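Local coordinates for protein purine nucleoside phosphorylase (Grouper iridovirus, PDB 3KHS) that probably catalyses the reversible phosphorolysis of purine nucleosides to the free base and ribose 1-phosphate, as in purine salvage, at residues Ala11-Lys16 / Asp49-Pro54; Gly63-Gly68 / Val76-Arg81; Ser69-Ser74 / Val275-Arg280. All coordinates share one frame; numbering follows the deposited sequence.

In the fold
From the N terminus, helix 3-15 is met by the loop that follows strand 42-46: contact 1 closes a 32-residue excursion holding strand 24-28 and strand 42-46. The chain then enters strand 64-70, turns back as strand 73-79, and zips up this hairpin in contact 2. Contacts 1 and 2 follow in series but touch: Ile-50 packs on Leu-65, and Leu-14 on both Leu-65 and Phe-67. Contact 3 takes the hairpin's tip, residues 69-74, and joins it to helix 257-279 across 200 residues, so its segments alternate with those of contact 2. Contact 1 thus ties the N-terminal helix to the loop 49-54 packed on the hairpin, and contact 3 ties the C-terminal helix to its tip.

Contact 1: Ala11-Lys16 / Asp49-Pro54; sequences AAWLNK and DIPNFP
Trp-13, near the end of the N-terminal helix 3-15, lays its indole against Pro-51, the second residue of a type II beta turn that runs from Ile-50 to Phe-53. The contact is CH-pi: Pro-51 CD stands 3.6 Å from the centroid of the Trp-13 six-membered ring, 10° off the ring normal. Pro-51 CG extends the overlap toward the five-membered ring, 3.8 Å from Trp-13 CD2, and the two side chains cross at about a right angle. Trp-13 CG is anti to the backbone N (chi1 180°), which starts the indole out toward the loop. Its far corner reaches the carbonyl of the residue before the turn, Trp-13 CH2 lying 3.4 Å from Asp-49 O in an oblique approach.

Beside this pair, Leu-14 CD2 meets Ile-50 CD1 at 4.1 Å, again with the side chains at about a right angle. The same Leu-14 methyl lies in plane at the edge of the indole, so it touches both the aromatic and the loop. No hydrogen bond spans the two segments; further out, the turn is fixed by polar bonds to the preceding helical turn, where Thr-10 OG1 bonds Pro-51 O and Asn-52 ND2, and Glu-9 OE1 also bonds Asn-52 ND2. Leu-14 also touches Val-99 of helix 95-102. Within the turn, Asn-52 takes the positive phi (75°) expected of a type II third position, and the closing bond from Phe-53 N to Ile-50 O is weak. Across that turn, Ile-50 CD1 sits 4.2 Å above the plane of the Phe-53 ring, over its centre.

Contact 2: Gly63-Gly68 / Val76-Arg81; sequences GSLIFG and VCMKGR. With PO4 (phosphate ion), chain G.
Ile-66 O accepts a hydrogen bond from Cys-77 N at 2.7 Å, and Val-76 CA brings a CA-H...O contact to the same oxygen. The return bond, Ile-66 N to Cys-77 O, measures 2.8 Å (N-H...O angle 166°). Next along, Lys-79 N reaches Ser-64 O at 2.8 Å, nearly along the C=O axis (C=O...N angle 172°), while Ser-64 N to Lys-79 O is weak. These bonds pair strands 64-70 and 73-79 as an antiparallel beta hairpin, with Leu-65/Met-78 and Phe-67/Val-76 as its non-hydrogen-bonded pairs. On the face carrying those four residues, Val-76 CG2, anti to the backbone N, sits 3.6 Å from Phe-67 CE2 and 3.8 Å from Leu-65 CD1; helix 95-102 covers Val-76 and Met-78. Leu-65 CD1 also reaches Met-78 CG at 3.6 Å. On the other face, Ile-66 CD1 packs on the aliphatic part of Lys-79.

At the backbone angles of Gly-80 (phi 118°) a CB would collide with Lys-79 O, which calls for glycine. Arg-81 NH1 then donates to PO4 O2 at 3.0 Å, near the guanidinium plane. Ser-30 OG, His-83 NE2, Ala-113 N and Ser-217 OG complete the pocket, consistent with the phosphate-substrate site of the family; Arg-81 NE salt-bridges Glu-221.

Contact 3: Ser69-Ser74 / Val275-Arg280; sequences SVNGVS and VIEKIR
Val-73 directs one methyl at two helical residues: its CG2 lies 3.8 Å from Ile-276 CG2 and also 3.8 Å from Arg-280 CB. With CG1 anti to the backbone N (chi1 -180°), CG2 is left anti to the carbonyl carbon and faces the helix, between these residues, which sit one helical turn apart; the valine side chain meets each at a slant. Ile-276 CG2 then reaches across the turn to Val-70, 3.7 Å from Val-70 O and 4.2 Å from Val-70 CG1.

Asn-71 and Glu-277 meet by van der Waals contact alone. They cross at about a right angle, with the amide and carboxylate planes 73° apart, and the touch is made by Asn-71 ND2 on Glu-277 CB at 3.7 Å.

All this packs the turn of hairpin 64-79 against the C-terminal helix 257-279. The turn is type I', with Asn-71 and Gly-72 both at positive phi, and Val-70 and Val-73 closing it through a reciprocal pair of backbone bonds. Leu-24 of the neighbouring parallel strand touches both Val-73 and Ile-276, carrying the apolar seam into the sheet.

Arg-280 bends at chi3 (47°), and its NE comes near Asn-71 O; this hydrogen bond is weak, and doubtful because that oxygen is modelled too close to the arginine chain. Glu-277 O lies 3.8 Å above the guanidinium plane of Arg-280, over its centre.

Contact 1: Ala11-Lys16 / Asp49-Pro54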
ATOM      1  N   ALA B  11     -24.253  18.852  -4.976  1.00 33.33           N
ATOM      2  CA  ALA B  11     -24.036  20.270  -5.267  1.00 40.85           C
ATOM      3  C   ALA B  11     -25.366  20.971  -5.549  1.00 46.56           C
ATOM      4  O   ALA B  11     -25.640  22.033  -4.992  1.00 46.68           O
ATOM      5  CB  ALA B  11     -23.080  20.444  -6.465  1.00 39.12           C
ATOM      6  N   ALA B  12     -26.191  20.371  -6.408  1.00 45.42           N
ATOM      7  CA  ALA B  12     -27.475  20.960  -6.738  1.00 44.34           C
ATOM      8  C   ALA B  12     -28.302  21.187  -5.478  1.00 46.37           C
ATOM      9  O   ALA B  12     -29.055  22.155  -5.395  1.00 49.30           O
ATOM     10  CB  ALA B  12     -28.228  20.070  -7.718  1.00 42.31           C
ATOM     11  N   TRP B  13     -28.155  20.310  -4.489  1.00 43.69           N
ATOM     12  CA  TRP B  13     -28.913  20.446  -3.251  1.00 41.94           C
ATOM     13  C   TRP B  13     -28.380  21.594  -2.409  1.00 47.42           C
ATOM     14  O   TRP B  13     -29.138  22.279  -1.715  1.00 51.25           O
ATOM     15  CB  TRP B  13     -28.867  19.133  -2.458  1.00 30.40           C
ATOM     16  CG  TRP B  13     -29.607  19.144  -1.163  1.00 26.49           C
ATOM     17  CD1 TRP B  13     -30.889  18.710  -0.947  1.00 24.28           C
ATOM     18  CD2 TRP B  13     -29.106  19.560   0.126  1.00 25.65           C
ATOM     19  NE1 TRP B  13     -31.219  18.826   0.395  1.00 23.19           N
ATOM     20  CE2 TRP B  13     -30.143  19.345   1.072  1.00 27.04           C
ATOM     21  CE3 TRP B  13     -27.890  20.082   0.571  1.00 29.97           C
ATOM     22  CZ2 TRP B  13     -29.991  19.636   2.429  1.00 26.42           C
ATOM     23  CZ3 TRP B  13     -27.741  20.372   1.934  1.00 35.66           C
ATOM     24  CH2 TRP B  13     -28.789  20.145   2.843  1.00 30.80           C
ATOM     25  N   LEU B  14     -27.071  21.804  -2.455  1.00 48.30           N
ATOM     26  CA  LEU B  14     -26.479  22.892  -1.685  1.00 50.12           C
ATOM     27  C   LEU B  14     -26.811  24.193  -2.396  1.00 52.78           C
ATOM     28  O   LEU B  14     -27.107  25.196  -1.757  1.00 51.39           O
ATOM     29  CB  LEU B  14     -24.954  22.739  -1.581  1.00 43.92           C
ATOM     30  CG  LEU B  14     -24.400  21.649  -0.650  1.00 35.88           C
ATOM     31  CD1 LEU B  14     -22.992  21.239  -1.106  1.00 29.93           C
ATOM     32  CD2 LEU B  14     -24.408  22.141   0.769  1.00 30.60           C
ATOM     33  N   ASN B  15     -26.774  24.166  -3.725  1.00 54.20           N
ATOM     34  CA  ASN B  15     -27.052  25.360  -4.507  1.00 55.70           C
ATOM     35  C   ASN B  15     -28.405  25.968  -4.227  1.00 56.97           C
ATOM     36  O   ASN B  15     -28.581  27.174  -4.332  1.00 59.07           O
ATOM     37  CB  ASN B  15     -26.919  25.062  -5.989  1.00 55.13           C
ATOM     38  CG  ASN B  15     -25.545  25.369  -6.500  1.00 54.57           C
ATOM     39  OD1 ASN B  15     -25.112  24.840  -7.526  1.00 50.91           O
ATOM     40  ND2 ASN B  15     -24.843  26.245  -5.786  1.00 57.43           N
ATOM     41  N   LYS B  16     -29.366  25.138  -3.863  1.00 59.68           N
ATOM     42  CA  LYS B  16     -30.697  25.638  -3.571  1.00 64.27           C
ATOM     43  C   LYS B  16     -30.637  26.746  -2.530  1.00 65.90           C
ATOM     44  O   LYS B  16     -31.451  27.669  -2.540  1.00 67.90           O
ATOM     45  CB  LYS B  16     -31.603  24.499  -3.067  1.00 64.16           C
ATOM     46  CG  LYS B  16     -32.285  23.699  -4.187  1.00 64.78           C
ATOM     47  CD  LYS B  16     -32.949  22.412  -3.677  1.00 68.46           C
ATOM     48  CE  LYS B  16     -33.984  22.666  -2.588  1.00 69.15           C
ATOM     49  NZ  LYS B  16     -34.269  21.414  -1.835  1.00 68.55           N
ATOM     50  N   ASP B  49     -26.165  16.977   7.569  1.00 50.38           N
ATOM     51  CA  ASP B  49     -27.385  17.248   6.815  1.00 48.55           C
ATOM     52  C   ASP B  49     -27.128  17.203   5.321  1.00 48.12           C
ATOM     53  O   ASP B  49     -28.064  17.247   4.526  1.00 49.30           O
ATOM     54  CB  ASP B  49     -27.965  18.634   7.148  1.00 43.32           C
ATOM     55  CG  ASP B  49     -28.357  18.785   8.610  1.00 46.86           C
ATOM     56  OD1 ASP B  49     -28.898  17.827   9.201  1.00 47.68           O
ATOM     57  OD2 ASP B  49     -28.141  19.880   9.172  1.00 49.17           O
ATOM     58  N   ILE B  50     -25.861  17.136   4.932  1.00 46.51           N
ATOM     59  CA  ILE B  50     -25.554  17.105   3.520  1.00 40.75           C
ATOM     60  C   ILE B  50     -25.640  15.705   2.930  1.00 41.57           C
ATOM     61  O   ILE B  50     -25.033  14.758   3.420  1.00 41.63           O
ATOM     62  CB  ILE B  50     -24.152  17.677   3.227  1.00 36.46           C
ATOM     63  CG1 ILE B  50     -24.040  19.088   3.780  1.00 32.55           C
ATOM     64  CG2 ILE B  50     -23.887  17.671   1.742  1.00 25.59           C
ATOM     65  CD1 ILE B  50     -22.690  19.705   3.513  1.00 35.84           C
ATOM     66  N   PRO B  51     -26.430  15.569   1.868  1.00 40.40           N
ATOM     67  CA  PRO B  51     -26.667  14.342   1.119  1.00 39.38           C
ATOM     68  C   PRO B  51     -25.363  13.780   0.539  1.00 41.67           C
ATOM     69  O   PRO B  51     -24.596  14.513  -0.075  1.00 44.92           O
ATOM     70  CB  PRO B  51     -27.598  14.812   0.012  1.00 34.71           C
ATOM     71  CG  PRO B  51     -28.407  15.873   0.674  1.00 37.03           C
ATOM     72  CD  PRO B  51     -27.425  16.606   1.529  1.00 41.66           C
ATOM     73  N   ASN B  52     -25.137  12.482   0.710  1.00 41.11           N
ATOM     74  CA  ASN B  52     -23.947  11.818   0.169  1.00 42.52           C
ATOM     75  C   ASN B  52     -22.622  12.082   0.893  1.00 39.80           C
ATOM     76  O   ASN B  52     -21.647  11.401   0.617  1.00 40.69           O
ATOM     77  CB  ASN B  52     -23.763  12.167  -1.315  1.00 38.18           C
ATOM     78  CG  ASN B  52     -24.854  11.604  -2.202  1.00 37.77           C
ATOM     79  OD1 ASN B  52     -25.225  10.443  -2.090  1.00 30.47           O
ATOM     80  ND2 ASN B  52     -25.348  12.427  -3.121  1.00 35.07           N
ATOM     81  N   PHE B  53     -22.575  13.069   1.790  1.00 41.73           N
ATOM     82  CA  PHE B  53     -21.337  13.370   2.526  1.00 40.02           C
ATOM     83  C   PHE B  53     -21.027  12.270   3.526  1.00 42.67           C
ATOM     84  O   PHE B  53     -21.924  11.784   4.231  1.00 42.89           O
ATOM     85  CB  PHE B  53     -21.459  14.699   3.293  1.00 35.37           C
ATOM     86  CG  PHE B  53     -20.558  15.803   2.783  1.00 32.05           C
ATOM     87  CD1 PHE B  53     -20.543  16.154   1.440  1.00 32.47           C
ATOM     88  CD2 PHE B  53     -19.749  16.509   3.659  1.00 35.21           C
ATOM     89  CE1 PHE B  53     -19.734  17.193   0.971  1.00 31.61           C
ATOM     90  CE2 PHE B  53     -18.935  17.550   3.208  1.00 28.52           C
ATOM     91  CZ  PHE B  53     -18.927  17.894   1.860  1.00 33.43           C
ATOM     92  N   PRO B  54     -19.759  11.860   3.608  1.00 41.44           N
ATOM     93  CA  PRO B  54     -19.432  10.801   4.577  1.00 39.08           C
ATOM     94  C   PRO B  54     -19.675  11.326   5.990  1.00 41.53           C
ATOM     95  O   PRO B  54     -19.678  12.529   6.204  1.00 39.82           O
ATOM     96  CB  PRO B  54     -17.955  10.536   4.315  1.00 33.96           C
ATOM     97  CG  PRO B  54     -17.812  10.847   2.839  1.00 41.69           C
ATOM     98  CD  PRO B  54     -18.645  12.111   2.677  1.00 39.51           C
TER

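Contact 2: Gly63-Gly68 / Val76-Arg81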
ATOM      1  N   GLY B  63     -18.428  18.270  11.793  1.00 51.76           N
ATOM      2  CA  GLY B  63     -18.037  19.078  10.653  1.00 44.49           C
ATOM      3  C   GLY B  63     -19.096  19.925   9.958  1.00 44.45           C
ATOM      4  O   GLY B  63     -20.267  19.593   9.896  1.00 36.10           O
ATOM      5  N   SER B  64     -18.670  21.047   9.406  1.00 47.42           N
ATOM      6  CA  SER B  64     -19.605  21.910   8.710  1.00 46.61           C
ATOM      7  C   SER B  64     -19.002  22.577   7.497  1.00 48.24           C
ATOM      8  O   SER B  64     -17.795  22.810   7.419  1.00 49.16           O
ATOM      9  CB  SER B  64     -20.165  22.975   9.649  1.00 47.50           C
ATOM     10  OG  SER B  64     -19.142  23.562  10.436  1.00 47.39           O
ATOM     11  N   LEU B  65     -19.872  22.883   6.547  1.00 49.13           N
ATOM     12  CA  LEU B  65     -19.497  23.525   5.298  1.00 44.72           C
ATOM     13  C   LEU B  65     -20.005  24.965   5.418  1.00 47.62           C
ATOM     14  O   LEU B  65     -21.169  25.191   5.730  1.00 51.16           O
ATOM     15  CB  LEU B  65     -20.183  22.794   4.151  1.00 37.97           C
ATOM     16  CG  LEU B  65     -19.623  22.819   2.738  1.00 38.12           C
ATOM     17  CD1 LEU B  65     -18.162  22.436   2.772  1.00 38.68           C
ATOM     18  CD2 LEU B  65     -20.419  21.846   1.846  1.00 33.32           C
ATOM     19  N   ILE B  66     -19.132  25.935   5.178  1.00 46.64           N
ATOM     20  CA  ILE B  66     -19.498  27.341   5.302  1.00 44.06           C
ATOM     21  C   ILE B  66     -19.431  28.078   3.978  1.00 43.90           C
ATOM     22  O   ILE B  66     -18.427  27.995   3.269  1.00 42.27           O
ATOM     23  CB  ILE B  66     -18.567  28.057   6.322  1.00 41.82           C
ATOM     24  CG1 ILE B  66     -18.605  27.327   7.662  1.00 46.25           C
ATOM     25  CG2 ILE B  66     -19.009  29.489   6.543  1.00 44.38           C
ATOM     26  CD1 ILE B  66     -17.890  28.072   8.769  1.00 51.93           C
ATOM     27  N   PHE B  67     -20.506  28.783   3.633  1.00 43.83           N
ATOM     28  CA  PHE B  67     -20.522  29.554   2.385  1.00 47.59           C
ATOM     29  C   PHE B  67     -20.545  31.020   2.729  1.00 48.86           C
ATOM     30  O   PHE B  67     -21.373  31.456   3.538  1.00 54.60           O
ATOM     31  CB  PHE B  67     -21.743  29.252   1.531  1.00 42.89           C
ATOM     32  CG  PHE B  67     -21.841  27.838   1.113  1.00 41.71           C
ATOM     33  CD1 PHE B  67     -22.341  26.883   1.984  1.00 37.18           C
ATOM     34  CD2 PHE B  67     -21.404  27.445  -0.145  1.00 42.98           C
ATOM     35  CE1 PHE B  67     -22.401  25.560   1.610  1.00 37.44           C
ATOM     36  CE2 PHE B  67     -21.461  26.108  -0.532  1.00 37.73           C
ATOM     37  CZ  PHE B  67     -21.957  25.167   0.344  1.00 35.62           C
ATOM     38  N   GLY B  68     -19.646  31.783   2.112  1.00 43.10           N
ATOM     39  CA  GLY B  68     -19.582  33.198   2.397  1.00 42.53           C
ATOM     40  C   GLY B  68     -18.465  33.846   1.615  1.00 47.10           C
ATOM     41  O   GLY B  68     -17.776  33.196   0.830  1.00 46.77           O
ATOM     42  N   VAL B  76     -16.410  28.647  -0.332  1.00 44.30           N
ATOM     43  CA  VAL B  76     -17.049  27.533   0.357  1.00 41.62           C
ATOM     44  C   VAL B  76     -15.889  27.013   1.213  1.00 41.66           C
ATOM     45  O   VAL B  76     -14.793  26.784   0.704  1.00 37.50           O
ATOM     46  CB  VAL B  76     -17.569  26.413  -0.604  1.00 33.67           C
ATOM     47  CG1 VAL B  76     -16.503  25.959  -1.517  1.00 27.79           C
ATOM     48  CG2 VAL B  76     -18.057  25.232   0.218  1.00 35.04           C
ATOM     49  N   CYS B  77     -16.122  26.867   2.514  1.00 41.08           N
ATOM     50  CA  CYS B  77     -15.083  26.413   3.422  1.00 38.89           C
ATOM     51  C   CYS B  77     -15.459  25.156   4.186  1.00 40.26           C
ATOM     52  O   CYS B  77     -16.510  25.102   4.821  1.00 37.23           O
ATOM     53  CB  CYS B  77     -14.758  27.510   4.427  1.00 35.74           C
ATOM     54  SG  CYS B  77     -13.626  27.022   5.800  1.00 38.88           S
ATOM     55  N   MET B  78     -14.591  24.148   4.107  1.00 37.92           N
ATOM     56  CA  MET B  78     -14.769  22.887   4.812  1.00 32.34           C
ATOM     57  C   MET B  78     -14.152  23.031   6.196  1.00 37.83           C
ATOM     58  O   MET B  78     -12.953  23.257   6.318  1.00 42.17           O
ATOM     59  CB  MET B  78     -14.049  21.749   4.068  1.00 37.49           C
ATOM     60  CG  MET B  78     -14.863  21.068   2.914  1.00 27.94           C
ATOM     61  SD  MET B  78     -14.024  19.703   2.089  1.00 35.24           S
ATOM     62  CE  MET B  78     -14.289  18.340   3.200  1.00 19.76           C
ATOM     63  N   LYS B  79     -14.972  22.939   7.238  1.00 40.86           N
ATOM     64  CA  LYS B  79     -14.472  22.992   8.604  1.00 40.12           C
ATOM     65  C   LYS B  79     -14.378  21.530   9.041  1.00 40.96           C
ATOM     66  O   LYS B  79     -15.283  21.005   9.677  1.00 41.05           O
ATOM     67  CB  LYS B  79     -15.429  23.772   9.516  1.00 40.60           C
ATOM     68  CG  LYS B  79     -15.228  25.288   9.451  1.00 39.34           C
ATOM     69  CD  LYS B  79     -16.011  26.030  10.508  1.00 39.06           C
ATOM     70  CE  LYS B  79     -15.359  25.934  11.878  1.00 42.86           C
ATOM     71  NZ  LYS B  79     -15.911  26.975  12.826  1.00 42.77           N
ATOM     72  N   GLY B  80     -13.283  20.874   8.660  1.00 41.38           N
ATOM     73  CA  GLY B  80     -13.088  19.481   8.997  1.00 38.31           C
ATOM     74  C   GLY B  80     -13.019  18.732   7.689  1.00 41.94           C
ATOM     75  O   GLY B  80     -13.709  19.098   6.742  1.00 43.06           O
ATOM     76  N   ARG B  81     -12.183  17.700   7.612  1.00 40.22           N
ATOM     77  CA  ARG B  81     -12.063  16.928   6.383  1.00 34.60           C
ATOM     78  C   ARG B  81     -12.190  15.436   6.706  1.00 35.15           C
ATOM     79  O   ARG B  81     -12.462  15.085   7.834  1.00 31.62           O
ATOM     80  CB  ARG B  81     -10.729  17.221   5.702  1.00 32.72           C
ATOM     81  CG  ARG B  81      -9.477  17.001   6.596  1.00 29.75           C
ATOM     82  CD  ARG B  81      -8.336  16.397   5.785  1.00 21.63           C
ATOM     83  NE  ARG B  81      -7.919  17.307   4.718  1.00 28.95           N
ATOM     84  CZ  ARG B  81      -7.194  18.399   4.913  1.00 27.01           C
ATOM     85  NH1 ARG B  81      -6.781  18.732   6.149  1.00 26.64           N
ATOM     86  NH2 ARG B  81      -6.887  19.167   3.874  1.00 38.31           N
TER
HETATM   87  P   PO4 G 291      -4.930  17.085   9.018  1.00 37.50           P
HETATM   88  O1  PO4 G 291      -4.689  18.534   9.251  1.00 37.10           O
HETATM   89  O2  PO4 G 291      -6.305  16.887   8.457  1.00 35.50           O
HETATM   90  O3  PO4 G 291      -3.935  16.553   8.041  1.00 36.46           O
HETATM   91  O4  PO4 G 291      -4.802  16.355  10.308  1.00 39.15           O

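Contact 3: Ser69-Ser74 / Val275-Arg280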
ATOM      1  N   SER B  69     -18.268  35.134   1.836  1.00 50.59           N
ATOM      2  CA  SER B  69     -17.240  35.855   1.107  1.00 52.48           C
ATOM      3  C   SER B  69     -16.078  36.293   1.972  1.00 48.58           C
ATOM      4  O   SER B  69     -16.198  36.469   3.186  1.00 45.03           O
ATOM      5  CB  SER B  69     -17.822  37.102   0.457  1.00 55.09           C
ATOM      6  OG  SER B  69     -17.945  38.123   1.436  1.00 63.06           O
ATOM      7  N   VAL B  70     -14.946  36.470   1.311  1.00 49.35           N
ATOM      8  CA  VAL B  70     -13.725  36.938   1.949  1.00 51.43           C
ATOM      9  C   VAL B  70     -13.077  37.828   0.909  1.00 52.02           C
ATOM     10  O   VAL B  70     -12.905  37.422  -0.241  1.00 50.49           O
ATOM     11  CB  VAL B  70     -12.736  35.791   2.274  1.00 51.62           C
ATOM     12  CG1 VAL B  70     -11.461  36.375   2.875  1.00 54.91           C
ATOM     13  CG2 VAL B  70     -13.366  34.789   3.249  1.00 49.87           C
ATOM     14  N   ASN B  71     -12.732  39.045   1.307  1.00 55.86           N
ATOM     15  CA  ASN B  71     -12.108  40.001   0.399  1.00 58.71           C
ATOM     16  C   ASN B  71     -12.809  40.073  -0.969  1.00 58.46           C
ATOM     17  O   ASN B  71     -12.165  40.181  -2.012  1.00 58.91           O
ATOM     18  CB  ASN B  71     -10.612  39.680   0.242  1.00 58.85           C
ATOM     19  CG  ASN B  71      -9.838  39.806   1.565  1.00 62.27           C
ATOM     20  OD1 ASN B  71     -10.099  40.701   2.367  1.00 59.91           O
ATOM     21  ND2 ASN B  71      -8.876  38.916   1.784  1.00 66.54           N
ATOM     22  N   GLY B  72     -14.139  40.008  -0.940  1.00 59.26           N
ATOM     23  CA  GLY B  72     -14.930  40.093  -2.158  1.00 60.00           C
ATOM     24  C   GLY B  72     -15.043  38.838  -2.999  1.00 58.32           C
ATOM     25  O   GLY B  72     -15.583  38.873  -4.110  1.00 60.67           O
ATOM     26  N   VAL B  73     -14.548  37.727  -2.463  1.00 54.99           N
ATOM     27  CA  VAL B  73     -14.565  36.447  -3.155  1.00 49.07           C
ATOM     28  C   VAL B  73     -15.563  35.485  -2.519  1.00 45.91           C
ATOM     29  O   VAL B  73     -15.513  35.294  -1.313  1.00 44.59           O
ATOM     30  CB  VAL B  73     -13.152  35.829  -3.083  1.00 47.42           C
ATOM     31  CG1 VAL B  73     -13.116  34.483  -3.801  1.00 46.12           C
ATOM     32  CG2 VAL B  73     -12.129  36.812  -3.678  1.00 39.76           C
ATOM     33  N   SER B  74     -16.469  34.900  -3.306  1.00 45.84           N
ATOM     34  CA  SER B  74     -17.420  33.941  -2.744  1.00 45.04           C
ATOM     35  C   SER B  74     -16.673  32.610  -2.558  1.00 44.01           C
ATOM     36  O   SER B  74     -16.101  32.031  -3.503  1.00 43.31           O
ATOM     37  CB  SER B  74     -18.626  33.766  -3.664  1.00 45.58           C
ATOM     38  OG  SER B  74     -18.193  33.558  -4.988  1.00 53.81           O
ATOM     39  N   VAL B 275      -3.894  35.750   0.897  1.00 47.63           N
ATOM     40  CA  VAL B 275      -3.720  34.967  -0.329  1.00 49.58           C
ATOM     41  C   VAL B 275      -4.971  35.088  -1.205  1.00 49.63           C
ATOM     42  O   VAL B 275      -4.894  35.175  -2.432  1.00 46.29           O
ATOM     43  CB  VAL B 275      -3.452  33.462   0.005  1.00 44.97           C
ATOM     44  CG1 VAL B 275      -3.579  32.612  -1.231  1.00 42.29           C
ATOM     45  CG2 VAL B 275      -2.059  33.302   0.579  1.00 39.47           C
ATOM     46  N   ILE B 276      -6.124  35.095  -0.555  1.00 49.37           N
ATOM     47  CA  ILE B 276      -7.377  35.198  -1.265  1.00 50.54           C
ATOM     48  C   ILE B 276      -7.473  36.593  -1.878  1.00 55.06           C
ATOM     49  O   ILE B 276      -8.023  36.765  -2.966  1.00 54.19           O
ATOM     50  CB  ILE B 276      -8.565  34.912  -0.311  1.00 46.69           C
ATOM     51  CG1 ILE B 276      -8.591  33.413   0.018  1.00 43.93           C
ATOM     52  CG2 ILE B 276      -9.880  35.386  -0.928  1.00 42.09           C
ATOM     53  CD1 ILE B 276      -9.696  32.981   0.982  1.00 37.31           C
ATOM     54  N   GLU B 277      -6.922  37.591  -1.197  1.00 54.61           N
ATOM     55  CA  GLU B 277      -6.960  38.940  -1.745  1.00 55.94           C
ATOM     56  C   GLU B 277      -6.157  38.990  -3.046  1.00 55.09           C
ATOM     57  O   GLU B 277      -6.640  39.503  -4.044  1.00 58.97           O
ATOM     58  CB  GLU B 277      -6.399  39.953  -0.753  1.00 57.93           C
ATOM     59  CG  GLU B 277      -6.706  41.390  -1.125  1.00 59.11           C
ATOM     60  CD  GLU B 277      -6.080  42.374  -0.159  1.00 63.20           C
ATOM     61  OE1 GLU B 277      -6.154  42.132   1.071  1.00 57.16           O
ATOM     62  OE2 GLU B 277      -5.520  43.393  -0.631  1.00 67.18           O
ATOM     63  N   LYS B 278      -4.939  38.450  -3.039  1.00 53.86           N
ATOM     64  CA  LYS B 278      -4.091  38.426  -4.239  1.00 52.56           C
ATOM     65  C   LYS B 278      -4.730  37.626  -5.377  1.00 56.18           C
ATOM     66  O   LYS B 278      -4.463  37.884  -6.554  1.00 58.78           O
ATOM     67  CB  LYS B 278      -2.714  37.818  -3.922  1.00 44.67           C
ATOM     68  CG  LYS B 278      -1.907  38.631  -2.934  1.00 43.55           C
ATOM     69  CD  LYS B 278      -0.723  37.863  -2.386  1.00 39.26           C
ATOM     70  CE  LYS B 278       0.209  38.784  -1.630  1.00 40.84           C
ATOM     71  NZ  LYS B 278       0.836  39.795  -2.563  1.00 41.93           N
ATOM     72  N   ILE B 279      -5.555  36.642  -5.022  1.00 58.14           N
ATOM     73  CA  ILE B 279      -6.242  35.809  -6.002  1.00 56.94           C
ATOM     74  C   ILE B 279      -7.359  36.579  -6.706  1.00 57.24           C
ATOM     75  O   ILE B 279      -7.585  36.400  -7.902  1.00 55.42           O
ATOM     76  CB  ILE B 279      -6.861  34.565  -5.329  1.00 57.42           C
ATOM     77  CG1 ILE B 279      -5.759  33.673  -4.770  1.00 61.64           C
ATOM     78  CG2 ILE B 279      -7.698  33.791  -6.328  1.00 61.71           C
ATOM     79  CD1 ILE B 279      -6.272  32.424  -4.057  1.00 62.76           C
ATOM     80  N   ARG B 280      -8.057  37.429  -5.957  1.00 58.42           N
ATOM     81  CA  ARG B 280      -9.153  38.220  -6.502  1.00 62.14           C
ATOM     82  C   ARG B 280      -8.733  39.018  -7.739  1.00 66.55           C
ATOM     83  O   ARG B 280      -9.566  39.587  -8.438  1.00 68.91           O
ATOM     84  CB  ARG B 280      -9.700  39.154  -5.419  1.00 57.00           C
ATOM     85  CG  ARG B 280     -10.790  40.088  -5.898  1.00 58.14           C
ATOM     86  CD  ARG B 280     -11.450  40.827  -4.744  1.00 56.70           C
ATOM     87  NE  ARG B 280     -10.493  41.396  -3.794  1.00 58.81           N
ATOM     88  CZ  ARG B 280      -9.456  42.162  -4.122  1.00 57.75           C
ATOM     89  NH1 ARG B 280      -9.219  42.468  -5.394  1.00 52.48           N
ATOM     90  NH2 ARG B 280      -8.654  42.626  -3.168  1.00 54.92           N
TER